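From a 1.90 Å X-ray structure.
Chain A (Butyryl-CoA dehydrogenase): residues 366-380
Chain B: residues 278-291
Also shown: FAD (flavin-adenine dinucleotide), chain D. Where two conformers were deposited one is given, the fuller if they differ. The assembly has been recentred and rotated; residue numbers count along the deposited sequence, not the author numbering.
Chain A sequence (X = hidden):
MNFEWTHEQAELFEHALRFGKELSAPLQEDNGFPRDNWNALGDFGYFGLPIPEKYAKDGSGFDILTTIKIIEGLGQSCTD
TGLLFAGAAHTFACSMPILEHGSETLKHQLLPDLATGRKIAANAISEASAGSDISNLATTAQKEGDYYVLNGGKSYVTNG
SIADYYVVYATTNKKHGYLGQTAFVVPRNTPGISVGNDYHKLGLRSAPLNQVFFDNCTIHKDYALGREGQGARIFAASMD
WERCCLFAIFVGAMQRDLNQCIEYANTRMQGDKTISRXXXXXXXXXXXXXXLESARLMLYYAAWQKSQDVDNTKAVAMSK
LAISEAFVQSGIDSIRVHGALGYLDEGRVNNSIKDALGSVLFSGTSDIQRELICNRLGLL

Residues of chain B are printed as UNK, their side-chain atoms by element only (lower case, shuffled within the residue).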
ATOM      1  N   SER A 366      14.402  -1.793   8.280  1.00 13.27           N
ATOM      2  CA  SER A 366      13.114  -2.495   8.334  1.00 13.11           C
ATOM      3  C   SER A 366      13.273  -3.961   7.886  1.00 12.77           C
ATOM      4  O   SER A 366      12.581  -4.837   8.379  1.00 13.34           O
ATOM      5  CB  SER A 366      12.135  -1.713   7.382  1.00 13.04           C
ATOM      6  OG  SER A 366      11.991  -0.406   8.016  1.00 12.72           O
ATOM      7  N   ASP A 367      14.104  -4.204   6.875  1.00 13.55           N
ATOM      8  CA  ASP A 367      14.294  -5.594   6.389  1.00 15.23           C
ATOM      9  C   ASP A 367      14.855  -6.474   7.485  1.00 15.41           C
ATOM     10  O   ASP A 367      14.446  -7.624   7.592  1.00 14.96           O
ATOM     11  CB  ASP A 367      15.195  -5.615   5.165  1.00 16.01           C
ATOM     12  CG  ASP A 367      14.639  -4.741   4.032  1.00 18.68           C
ATOM     13  OD1 ASP A 367      13.386  -4.809   3.788  1.00 17.28           O
ATOM     14  OD2 ASP A 367      15.422  -3.990   3.410  1.00 19.11           O
ATOM     15  N   ILE A 368      15.779  -5.920   8.308  1.00 15.93           N
ATOM     16  CA  ILE A 368      16.367  -6.693   9.410  1.00 16.10           C
ATOM     17  C   ILE A 368      15.362  -6.931  10.515  1.00 15.13           C
ATOM     18  O   ILE A 368      15.269  -8.017  11.112  1.00 14.69           O
ATOM     19  CB  ILE A 368      17.624  -5.951   9.937  1.00 17.15           C
ATOM     20  CG1 ILE A 368      18.767  -6.056   8.942  1.00 20.30           C
ATOM     21  CG2 ILE A 368      18.037  -6.380  11.356  1.00 19.55           C
ATOM     22  CD1 ILE A 368      18.954  -7.331   8.163  1.00 24.86           C
ATOM     23  N   GLN A 369      14.539  -5.914  10.806  1.00 14.90           N
ATOM     24  CA  GLN A 369      13.459  -6.144  11.783  1.00 13.82           C
ATOM     25  C   GLN A 369      12.569  -7.310  11.325  1.00 14.04           C
ATOM     26  O   GLN A 369      12.144  -8.113  12.160  1.00 14.33           O
ATOM     27  CB  GLN A 369      12.588  -4.865  12.018  1.00 14.32           C
ATOM     28  CG  GLN A 369      13.383  -3.618  12.424  1.00 15.82           C
ATOM     29  CD  GLN A 369      14.303  -3.854  13.666  1.00 17.63           C
ATOM     30  OE1 GLN A 369      13.911  -4.462  14.673  1.00 19.69           O
ATOM     31  NE2 GLN A 369      15.510  -3.359  13.579  1.00 19.00           N
ATOM     32  N   ARG A 370      12.253  -7.382  10.040  1.00 13.38           N
ATOM     33  CA  ARG A 370      11.417  -8.501   9.592  1.00 14.71           C
ATOM     34  C   ARG A 370      12.173  -9.830   9.689  1.00 15.55           C
ATOM     35  O   ARG A 370      11.556 -10.837  10.021  1.00 15.44           O
ATOM     36  CB  ARG A 370      10.923  -8.301   8.177  1.00 13.97           C
ATOM     37  CG  ARG A 370       9.852  -7.142   8.190  1.00 13.59           C
ATOM     38  CD  ARG A 370       9.138  -7.148   6.800  1.00 14.77           C
ATOM     39  NE  ARG A 370       8.215  -5.977   6.749  1.00 16.38           N
ATOM     40  CZ  ARG A 370       8.525  -4.756   6.265  1.00 17.11           C
ATOM     41  NH1 ARG A 370       9.745  -4.481   5.781  1.00 15.11           N
ATOM     42  NH2 ARG A 370       7.599  -3.772   6.329  1.00 16.47           N
ATOM     43  N   GLU A 371      13.479  -9.809   9.420  1.00 16.83           N
ATOM     44  CA  GLU A 371      14.283 -11.014   9.698  1.00 18.84           C
ATOM     45  C   GLU A 371      14.153 -11.480  11.135  1.00 16.93           C
ATOM     46  O   GLU A 371      13.947 -12.677  11.381  1.00 16.67           O
ATOM     47  CB  GLU A 371      15.767 -10.837   9.320  1.00 19.51           C
ATOM     48  CG  GLU A 371      15.951 -10.820   7.839  1.00 21.53           C
ATOM     49  CD  GLU A 371      15.671 -12.179   7.225  1.00 26.69           C
ATOM     50  OE1 GLU A 371      16.503 -13.089   7.321  1.00 30.45           O
ATOM     51  OE2 GLU A 371      14.613 -12.371   6.633  1.00 25.32           O
ATOM     52  N   LEU A 372      14.278 -10.556  12.081  1.00 16.59           N
ATOM     53  CA  LEU A 372      14.115 -10.903  13.468  1.00 17.00           C
ATOM     54  C   LEU A 372      12.712 -11.364  13.803  1.00 19.71           C
ATOM     55  O   LEU A 372      12.518 -12.320  14.538  1.00 16.81           O
ATOM     56  CB  LEU A 372      14.419  -9.695  14.359  1.00 17.50           C
ATOM     57  CG  LEU A 372      15.934  -9.396  14.310  1.00 19.78           C
ATOM     58  CD1 LEU A 372      16.218  -7.910  14.638  1.00 19.74           C
ATOM     59  CD2 LEU A 372      16.585 -10.378  15.300  1.00 22.85           C
ATOM     60  N   ILE A 373      11.708 -10.639  13.308  1.00 16.34           N
ATOM     61  CA  ILE A 373      10.329 -11.110  13.550  1.00 15.99           C
ATOM     62  C   ILE A 373      10.125 -12.562  13.028  1.00 15.62           C
ATOM     63  O   ILE A 373       9.550 -13.377  13.757  1.00 16.19           O
ATOM     64  CB  ILE A 373       9.324 -10.118  12.877  1.00 16.46           C
ATOM     65  CG1 ILE A 373       9.387  -8.751  13.608  1.00 15.75           C
ATOM     66  CG2 ILE A 373       7.888 -10.683  12.928  1.00 15.65           C
ATOM     67  CD1 ILE A 373       8.919  -7.557  12.731  1.00 17.26           C
ATOM     68  N   CYS A 374      10.532 -12.832  11.798  1.00 14.46           N
ATOM     69  CA  CYS A 374      10.385 -14.136  11.167  1.00 16.65           C
ATOM     70  C   CYS A 374      11.058 -15.203  12.044  1.00 17.54           C
ATOM     71  O   CYS A 374      10.454 -16.249  12.324  1.00 17.85           O
ATOM     72  CB  CYS A 374      11.088 -14.185   9.806  1.00 17.14           C
ATOM     73  SG  CYS A 374      10.160 -13.219   8.572  1.00 18.82           S
ATOM     74  N   ASN A 375      12.262 -14.874  12.535  1.00 17.59           N
ATOM     75  CA  ASN A 375      12.966 -15.807  13.408  1.00 18.96           C
ATOM     76  C   ASN A 375      12.183 -16.092  14.696  1.00 19.47           C
ATOM     77  O   ASN A 375      11.972 -17.279  15.055  1.00 18.46           O
ATOM     78  CB  ASN A 375      14.380 -15.270  13.692  1.00 20.57           C
ATOM     79  CG  ASN A 375      15.136 -16.146  14.691  1.00 20.02           C
ATOM     80  OD1 ASN A 375      15.136 -15.849  15.873  1.00 24.23           O
ATOM     81  ND2 ASN A 375      15.703 -17.262  14.214  1.00 20.82           N
ATOM     82  N   ARG A 376      11.693 -15.039  15.374  1.00 17.63           N
ATOM     83  CA  ARG A 376      10.897 -15.226  16.562  1.00 17.97           C
ATOM     84  C   ARG A 376       9.540 -15.871  16.323  1.00 19.07           C
ATOM     85  O   ARG A 376       8.967 -16.447  17.243  1.00 17.97           O
ATOM     86  CB  ARG A 376      10.742 -13.914  17.377  1.00 19.28           C
ATOM     87  CG  ARG A 376      12.038 -13.352  17.919  1.00 21.37           C
ATOM     88  CD  ARG A 376      12.854 -14.450  18.666  1.00 24.05           C
ATOM     89  NE  ARG A 376      14.000 -13.900  19.407  1.00 24.88           N
ATOM     90  CZ  ARG A 376      15.179 -13.502  18.912  1.00 22.90           C
ATOM     91  NH1 ARG A 376      15.458 -13.538  17.609  1.00 21.08           N
ATOM     92  NH2 ARG A 376      16.113 -13.037  19.775  1.00 25.26           N
ATOM     93  N   LEU A 377       9.029 -15.815  15.096  1.00 16.97           N
ATOM     94  CA  LEU A 377       7.805 -16.558  14.767  1.00 18.55           C
ATOM     95  C   LEU A 377       8.131 -18.032  14.559  1.00 21.82           C
ATOM     96  O   LEU A 377       7.222 -18.858  14.471  1.00 21.48           O
ATOM     97  CB  LEU A 377       7.153 -15.986  13.489  1.00 16.74           C
ATOM     98  CG  LEU A 377       6.546 -14.572  13.624  1.00 17.05           C
ATOM     99  CD1 LEU A 377       6.003 -14.123  12.230  1.00 18.86           C
ATOM    100  CD2 LEU A 377       5.358 -14.556  14.590  1.00 17.59           C
ATOM    101  N   GLY A 378       9.419 -18.361  14.448  1.00 21.95           N
ATOM    102  CA  GLY A 378       9.820 -19.760  14.279  1.00 23.35           C
ATOM    103  C   GLY A 378      10.000 -20.162  12.829  1.00 25.51           C
ATOM    104  O   GLY A 378      10.115 -21.366  12.538  1.00 24.60           O
ATOM    105  N   LEU A 379      10.024 -19.183  11.900  1.00 20.85           N
ATOM    106  CA  LEU A 379      10.270 -19.466  10.501  1.00 19.22           C
ATOM    107  C   LEU A 379      11.686 -19.912  10.256  1.00 21.81           C
ATOM    108  O   LEU A 379      12.637 -19.240  10.697  1.00 19.67           O
ATOM    109  CB  LEU A 379       9.938 -18.251   9.558  1.00 19.31           C
ATOM    110  CG  LEU A 379       8.396 -17.973   9.464  1.00 18.78           C
ATOM    111  CD1 LEU A 379       8.137 -16.527   8.986  1.00 17.81           C
ATOM    112  CD2 LEU A 379       7.650 -18.976   8.578  1.00 20.24           C
ATOM    113  N   LEU A 380      11.813 -21.012   9.516  1.00 21.57           N
ATOM    114  CA  LEU A 380      13.130 -21.579   9.249  1.00 25.30           C
ATOM    115  C   LEU A 380      13.897 -20.807   8.195  1.00 28.94           C
ATOM    116  O   LEU A 380      15.139 -20.638   8.280  1.00 29.23           O
ATOM    117  CB  LEU A 380      12.964 -23.046   8.790  1.00 23.38           C
ATOM    118  CG  LEU A 380      12.325 -23.962   9.834  1.00 27.12           C
ATOM    119  CD1 LEU A 380      12.363 -25.356   9.207  1.00 27.63           C
ATOM    120  CD2 LEU A 380      13.023 -23.916  11.216  1.00 27.22           C
ATOM    121  OXT LEU A 380      13.317 -20.344   7.209  1.00 26.38           O
TER
ATOM    122  N   UNK B 278      12.458 -18.004   1.458  1.00 18.15           N
ATOM    123  CA  UNK B 278      12.352 -16.887   0.512  1.00 18.40           C
ATOM    124  C   UNK B 278      11.770 -15.709   1.265  1.00 17.71           C
ATOM    125  O   UNK B 278      10.664 -15.833   1.823  1.00 15.35           O
ATOM    126  c   UNK B 278      11.424 -17.272  -0.654  1.00 18.83           C
ATOM    127  c   UNK B 278      13.579 -19.591  -2.784  1.00 27.47           C
ATOM    128  c   UNK B 278      11.908 -18.485  -1.400  1.00 21.99           C
ATOM    129  c   UNK B 278      12.817 -20.772  -2.768  1.00 24.17           C
ATOM    130  c   UNK B 278      13.119 -18.446  -2.101  1.00 22.99           C
ATOM    131  c   UNK B 278      11.598 -20.826  -2.087  1.00 22.72           C
ATOM    132  c   UNK B 278      11.143 -19.674  -1.404  1.00 22.08           C
ATOM    133  N   UNK B 279      12.449 -14.564   1.218  1.00 16.22           N
ATOM    134  CA  UNK B 279      11.911 -13.369   1.944  1.00 15.83           C
ATOM    135  C   UNK B 279      10.586 -12.881   1.364  1.00 14.30           C
ATOM    136  O   UNK B 279       9.807 -12.303   2.090  1.00 14.23           O
ATOM    137  c   UNK B 279      15.165 -11.535   2.964  1.00 17.74           C
ATOM    138  c   UNK B 279      12.939 -12.211   1.983  1.00 15.14           C
ATOM    139  c   UNK B 279      14.067 -12.576   2.919  1.00 16.47           C
ATOM    140  o   UNK B 279      15.889 -11.459   3.979  1.00 22.70           O
ATOM    141  n   UNK B 279      15.245 -10.689   1.967  1.00 13.37           N
ATOM    142  N   UNK B 280      10.307 -13.145   0.093  1.00 15.43           N
ATOM    143  CA  UNK B 280       8.970 -12.805  -0.449  1.00 17.32           C
ATOM    144  C   UNK B 280       7.861 -13.500   0.338  1.00 17.39           C
ATOM    145  O   UNK B 280       6.743 -12.939   0.534  1.00 17.64           O
ATOM    146  c   UNK B 280       8.870 -13.133  -1.948  1.00 16.23           C
ATOM    147  N   UNK B 281       8.155 -14.710   0.829  1.00 16.77           N
ATOM    148  CA  UNK B 281       7.240 -15.443   1.666  1.00 15.33           C
ATOM    149  C   UNK B 281       7.405 -15.040   3.128  1.00 16.77           C
ATOM    150  O   UNK B 281       6.412 -14.694   3.802  1.00 15.59           O
ATOM    151  c   UNK B 281       6.594 -17.702   2.591  1.00 17.66           C
ATOM    152  c   UNK B 281       7.440 -16.983   1.530  1.00 17.06           C
ATOM    153  c   UNK B 281       7.109 -17.399   0.113  1.00 18.04           C
ATOM    154  N   UNK B 282       8.637 -15.116   3.673  1.00 13.15           N
ATOM    155  CA  UNK B 282       8.770 -14.946   5.109  1.00 13.86           C
ATOM    156  C   UNK B 282       8.434 -13.485   5.543  1.00 13.77           C
ATOM    157  O   UNK B 282       7.805 -13.282   6.591  1.00 14.58           O
ATOM    158  c   UNK B 282      10.201 -15.305   5.590  1.00 13.86           C
ATOM    159  o   UNK B 282      11.181 -14.480   4.948  1.00 14.09           O
ATOM    160  N   UNK B 283       8.833 -12.505   4.735  1.00 14.87           N
ATOM    161  CA  UNK B 283       8.565 -11.065   5.118  1.00 15.37           C
ATOM    162  C   UNK B 283       7.087 -10.740   4.999  1.00 15.69           C
ATOM    163  O   UNK B 283       6.571  -9.971   5.804  1.00 14.91           O
ATOM    164  c   UNK B 283      11.504 -11.137   5.468  1.00 15.88           C
ATOM    165  n   UNK B 283      12.771 -10.652   5.733  1.00 17.28           N
ATOM    166  n   UNK B 283      11.718  -9.108   4.674  1.00 15.65           N
ATOM    167  c   UNK B 283      12.886  -9.439   5.211  1.00 17.31           C
ATOM    168  c   UNK B 283       9.429 -10.130   4.312  1.00 14.83           C
ATOM    169  c   UNK B 283      10.850 -10.173   4.784  1.00 16.66           C
ATOM    170  N   UNK B 284       6.478 -11.438   4.061  1.00 14.22           N
ATOM    171  CA  UNK B 284       4.962 -11.400   3.998  0.50 15.33           C
ATOM    172  C   UNK B 284       4.246 -11.909   5.342  1.00 16.30           C
ATOM    173  O   UNK B 284       3.415 -11.276   6.021  1.00 14.05           O
ATOM    174  n   UNK B 284       1.659 -10.079   0.315  0.50 22.83           N
ATOM    175  n   UNK B 284       3.108 -10.075  -1.393  0.50 29.67           N
ATOM    176  c   UNK B 284       2.967 -12.173   2.549  0.50 17.32           C
ATOM    177  n   UNK B 284       3.038 -11.918   0.022  0.50 21.90           N
ATOM    178  c   UNK B 284       2.595 -10.695  -0.338  0.50 27.71           C
ATOM    179  c   UNK B 284       4.458 -12.239   2.819  0.50 15.81           C
ATOM    180  c   UNK B 284       2.585 -12.698   1.161  0.50 19.98           C
ATOM    181  N   UNK B 285       4.816 -13.039   5.788  1.00 13.76           N
ATOM    182  CA  UNK B 285       4.328 -13.570   7.079  1.00 14.81           C
ATOM    183  C   UNK B 285       4.670 -12.648   8.250  1.00 13.52           C
ATOM    184  O   UNK B 285       3.838 -12.478   9.198  1.00 13.43           O
ATOM    185  c   UNK B 285       4.825 -15.035   7.301  1.00 13.49           C
ATOM    186  c   UNK B 285       4.216 -15.895   6.194  1.00 15.38           C
ATOM    187  c   UNK B 285       4.373 -15.594   8.670  1.00 15.29           C
ATOM    188  c   UNK B 285       4.777 -17.339   6.143  1.00 17.73           C
ATOM    189  N   UNK B 286       5.865 -12.055   8.220  1.00 12.79           N
ATOM    190  CA  UNK B 286       6.236 -11.127   9.273  1.00 13.28           C
ATOM    191  C   UNK B 286       5.190  -9.971   9.355  1.00 14.65           C
ATOM    192  O   UNK B 286       4.742  -9.600  10.418  1.00 14.50           O
ATOM    193  c   UNK B 286       7.613 -10.536   9.004  1.00 13.77           C
ATOM    194  N   UNK B 287       4.790  -9.473   8.200  1.00 15.17           N
ATOM    195  CA  UNK B 287       3.802  -8.381   8.178  1.00 16.11           C
ATOM    196  C   UNK B 287       2.429  -8.850   8.625  1.00 15.27           C
ATOM    197  O   UNK B 287       1.700  -8.062   9.226  1.00 15.33           O
ATOM    198  c   UNK B 287       3.701  -7.751   6.787  1.00 15.41           C
ATOM    199  o   UNK B 287       5.127  -6.722   5.175  1.00 20.27           O
ATOM    200  c   UNK B 287       4.894  -6.884   6.419  1.00 18.83           C
ATOM    201  o   UNK B 287       5.645  -6.395   7.309  1.00 19.80           O
ATOM    202  N   UNK B 288       2.052 -10.106   8.368  1.00 14.02           N
ATOM    203  CA  UNK B 288       0.807 -10.632   8.967  1.00 15.56           C
ATOM    204  C   UNK B 288       0.938 -10.597  10.490  1.00 14.96           C
ATOM    205  O   UNK B 288      -0.014 -10.242  11.209  1.00 14.71           O
ATOM    206  s   UNK B 288       0.258 -14.007   6.519  1.00 18.22           S
ATOM    207  c   UNK B 288      -1.246 -14.512   7.355  1.00 14.35           C
ATOM    208  c   UNK B 288       0.290 -12.245   7.021  1.00 16.34           C
ATOM    209  c   UNK B 288       0.558 -12.087   8.505  1.00 15.35           C
ATOM    210  N   UNK B 289       2.116 -10.962  11.008  1.00 15.53           N
ATOM    211  CA  UNK B 289       2.299 -10.960  12.486  1.00 14.73           C
ATOM    212  C   UNK B 289       2.225  -9.527  13.044  1.00 15.11           C
ATOM    213  O   UNK B 289       1.614  -9.270  14.096  1.00 15.02           O
ATOM    214  N   UNK B 290       2.836  -8.603  12.325  1.00 14.69           N
ATOM    215  CA  UNK B 290       2.813  -7.187  12.742  1.00 14.28           C
ATOM    216  C   UNK B 290       1.352  -6.647  12.780  1.00 14.78           C
ATOM    217  O   UNK B 290       0.898  -6.071  13.798  1.00 15.19           O
ATOM    218  c   UNK B 290       3.524  -4.810  12.185  1.00 15.14           C
ATOM    219  c   UNK B 290       3.678  -6.319  11.819  1.00 15.42           C
ATOM    220  c   UNK B 290       5.166  -6.771  11.903  1.00 15.44           C
ATOM    221  N   UNK B 291       0.662  -6.826  11.668  1.00 14.72           N
ATOM    222  CA  UNK B 291      -0.702  -6.306  11.573  1.00 15.20           C
ATOM    223  C   UNK B 291      -1.628  -6.972  12.612  1.00 16.13           C
ATOM    224  O   UNK B 291      -2.507  -6.306  13.153  1.00 14.92           O
ATOM    225  n   UNK B 291      -1.070  -9.014   6.158  1.00 17.78           N
ATOM    226  n   UNK B 291       0.250  -7.137   5.815  1.00 15.10           N
ATOM    227  c   UNK B 291      -1.239  -6.497  10.147  1.00 13.76           C
ATOM    228  c   UNK B 291      -1.266  -5.639   7.770  1.00 16.06           C
ATOM    229  n   UNK B 291      -1.479  -7.064   7.357  1.00 16.19           N
ATOM    230  c   UNK B 291      -0.539  -5.541   9.147  1.00 16.60           C
ATOM    231  c   UNK B 291      -0.764  -7.729   6.430  1.00 17.56           C
TER
HETATM  232  PA  FAD D 401       4.458 -23.082  -4.162  1.00 20.46           P
HETATM  233  O1A FAD D 401       5.382 -23.090  -5.365  1.00 22.42           O
HETATM  234  O2A FAD D 401       4.456 -24.135  -3.066  1.00 21.99           O
HETATM  235  O5B FAD D 401       4.541 -21.597  -3.502  1.00 21.52           O
HETATM  236  C5B FAD D 401       3.953 -21.287  -2.217  1.00 20.34           C
HETATM  237  C4B FAD D 401       4.440 -19.861  -1.887  1.00 20.31           C
HETATM  238  O4B FAD D 401       5.890 -19.831  -1.864  1.00 21.79           O
HETATM  239  C3B FAD D 401       3.983 -18.865  -2.948  1.00 21.48           C
HETATM  240  O3B FAD D 401       3.769 -17.649  -2.221  1.00 21.94           O
HETATM  241  C2B FAD D 401       5.249 -18.689  -3.814  1.00 21.26           C
HETATM  242  O2B FAD D 401       5.282 -17.449  -4.564  1.00 21.53           O
HETATM  243  C1B FAD D 401       6.383 -18.846  -2.756  1.00 21.91           C
HETATM  244  N9A FAD D 401       7.633 -19.220  -3.452  1.00 22.91           N
HETATM  245  C8A FAD D 401       7.934 -20.415  -4.027  1.00 25.45           C
HETATM  246  N7A FAD D 401       9.153 -20.331  -4.668  1.00 25.52           N
HETATM  247  C5A FAD D 401       9.621 -19.060  -4.516  1.00 24.61           C
HETATM  248  C6A FAD D 401      10.822 -18.279  -4.909  1.00 26.22           C
HETATM  249  N6A FAD D 401      11.831 -18.831  -5.673  1.00 23.55           N
HETATM  250  N1A FAD D 401      10.877 -16.970  -4.515  1.00 26.22           N
HETATM  251  C2A FAD D 401       9.889 -16.358  -3.778  1.00 24.88           C
HETATM  252  N3A FAD D 401       8.788 -17.033  -3.376  1.00 20.63           N
HETATM  253  C4A FAD D 401       8.598 -18.339  -3.709  1.00 22.65           C
HETATM  254  N1  FAD D 401      -0.322 -25.946 -13.262  1.00 22.50           N
HETATM  255  C2  FAD D 401      -0.221 -26.647 -14.448  1.00 23.13           C
HETATM  256  O2  FAD D 401       0.818 -27.348 -14.590  1.00 25.50           O
HETATM  257  N3  FAD D 401      -1.171 -26.622 -15.427  1.00 23.03           N
HETATM  258  C4  FAD D 401      -2.321 -25.938 -15.260  1.00 23.31           C
HETATM  259  O4  FAD D 401      -3.169 -25.938 -16.153  1.00 24.02           O
HETATM  260  C4X FAD D 401      -2.516 -25.159 -13.988  1.00 23.41           C
HETATM  261  N5  FAD D 401      -3.644 -24.467 -13.715  1.00 23.01           N
HETATM  262  C5X FAD D 401      -3.848 -23.818 -12.535  1.00 21.15           C
HETATM  263  C6  FAD D 401      -5.076 -23.128 -12.348  1.00 20.91           C
HETATM  264  C7  FAD D 401      -5.313 -22.467 -11.125  1.00 21.95           C
HETATM  265  C7M FAD D 401      -6.635 -21.770 -10.921  1.00 20.66           C
HETATM  266  C8  FAD D 401      -4.298 -22.484 -10.058  1.00 22.01           C
HETATM  267  C8M FAD D 401      -4.539 -21.770  -8.770  1.00 19.36           C
HETATM  268  C9  FAD D 401      -3.063 -23.139 -10.249  1.00 20.05           C
HETATM  269  C9A FAD D 401      -2.817 -23.804 -11.472  1.00 21.96           C
HETATM  270  N10 FAD D 401      -1.598 -24.515 -11.714  1.00 20.75           N
HETATM  271  C10 FAD D 401      -1.437 -25.202 -12.968  1.00 24.46           C
HETATM  272  C1' FAD D 401      -0.545 -24.588 -10.712  1.00 20.19           C
HETATM  273  C2' FAD D 401       0.179 -23.223 -10.639  1.00 21.25           C
HETATM  274  O2' FAD D 401       1.001 -22.942 -11.784  1.00 22.41           O
HETATM  275  C3' FAD D 401       0.928 -23.153  -9.318  1.00 21.65           C
HETATM  276  O3' FAD D 401      -0.075 -23.128  -8.282  1.00 21.00           O
HETATM  277  C4' FAD D 401       1.991 -22.055  -9.143  1.00 21.48           C
HETATM  278  O4' FAD D 401       3.125 -22.300 -10.036  1.00 23.58           O
HETATM  279  C5' FAD D 401       2.514 -22.012  -7.699  1.00 23.40           C
HETATM  280  O5' FAD D 401       2.901 -23.341  -7.329  1.00 21.91           O
HETATM  281  P   FAD D 401       2.385 -23.935  -5.966  1.00 22.98           P
HETATM  282  O1P FAD D 401       2.977 -25.333  -5.759  1.00 22.41           O
HETATM  283  O2P FAD D 401       0.876 -23.866  -5.828  1.00 21.90           O
HETATM  284  O3P FAD D 401       2.971 -23.021  -4.784  1.00 20.24           O
HETATM  285  O   HOH W   1      13.738 -14.856   5.704  1.00 27.81           O
HETATM  286  O   HOH W   2      11.359  -6.396   4.329  1.00 20.29           O

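Position 278 carries one carbon leading to a ring of six carbons, out of reach of the chain A stretch; the adenine amine FAD N6A lies over one ring face. This is F278(B), at the N-cap.

Position 279 has three carbons, the third bearing one oxygen and one nitrogen, an amide that comes close to the carboxylate of E371(A): Q279(B). Which amide atom faces the carboxylate is probably misassigned. Position 280 has a single carbon, A280(B), whose CB packs 3.8 Å from FAD C2A. At 281 one carbon carries two more, giving V281(B), with CG2 3.3 Å from FAD C1B.

Position 282 shows one carbon and one oxygen, the carbon 3.6 Å from C374(A) SG: S282(B). A water joins its OG (2.7 Å) to E371(A) OE2 (2.8 Å).

Position 283 has one carbon, then a five-membered ring of three carbons and two nitrogens, an imidazole. It sits as a knob among D367(A), R370(A), E371(A) and C374(A), with one ring nitrogen 2.7 Å from E371(A) OE2, near the ring plane, and R370(A) CB 3.6 Å from the ring centroid, 7° off the normal, a CH-pi contact. This is H283(B), and its NE2 donates to E371(A) OE2 at 159°. A second water links H283(B) ND1, D367(A) OD1 and R370(A) NH1.

Position 284, three carbons, a nitrogen, and a carbon carrying two nitrogens, points away: R284(B). Position 285 has four carbons forked at the first, with one arm two carbons long; the carbon of the short arm lies 3.9 Å from L379(A) CD1. This is I285(B), and that carbon is CG2. The lone carbon at 286, a CB, is 3.7 Å from C374(A) SG and 3.9 Å from I373(A) CG2: A286(B).

At 287 two carbons end in two oxygens, one oxygen 2.7 Å from R370(A) NE: D287(B). That oxygen, OD1, accepts from R370(A) NE at 166°, within a salt bridge. Position 288, an unbranched chain of two carbons, sulfur and carbon, leads away: M288(B). Position 289 has no side chain: G289(B); an ideal CB would lie 3.5 Å from L377(A) CD1. Position 290 has three carbons, forked at the first, one of them 3.9 Å from I373(A) CD1: V290(B), and that carbon is CG2. Position 291 has three carbons, a nitrogen and a carbon carrying two nitrogens, out of reach of the chain A stretch: R291(B).

The helices cross at 80°, their axes 8.8 Å apart at closest, and the two stretches bury 613 Å². C374(A) and A286(B) mark the nearest register, CA to CA 5.5 Å, where a small side chain permits close packing. I373(A), L377(A) and L379(A) supply apolar contacts, while R370(A) and E371(A) direct charged groups to D287(B) and H283(B).

Chain B, residues 278-291: FQAVSHRIADMGVR
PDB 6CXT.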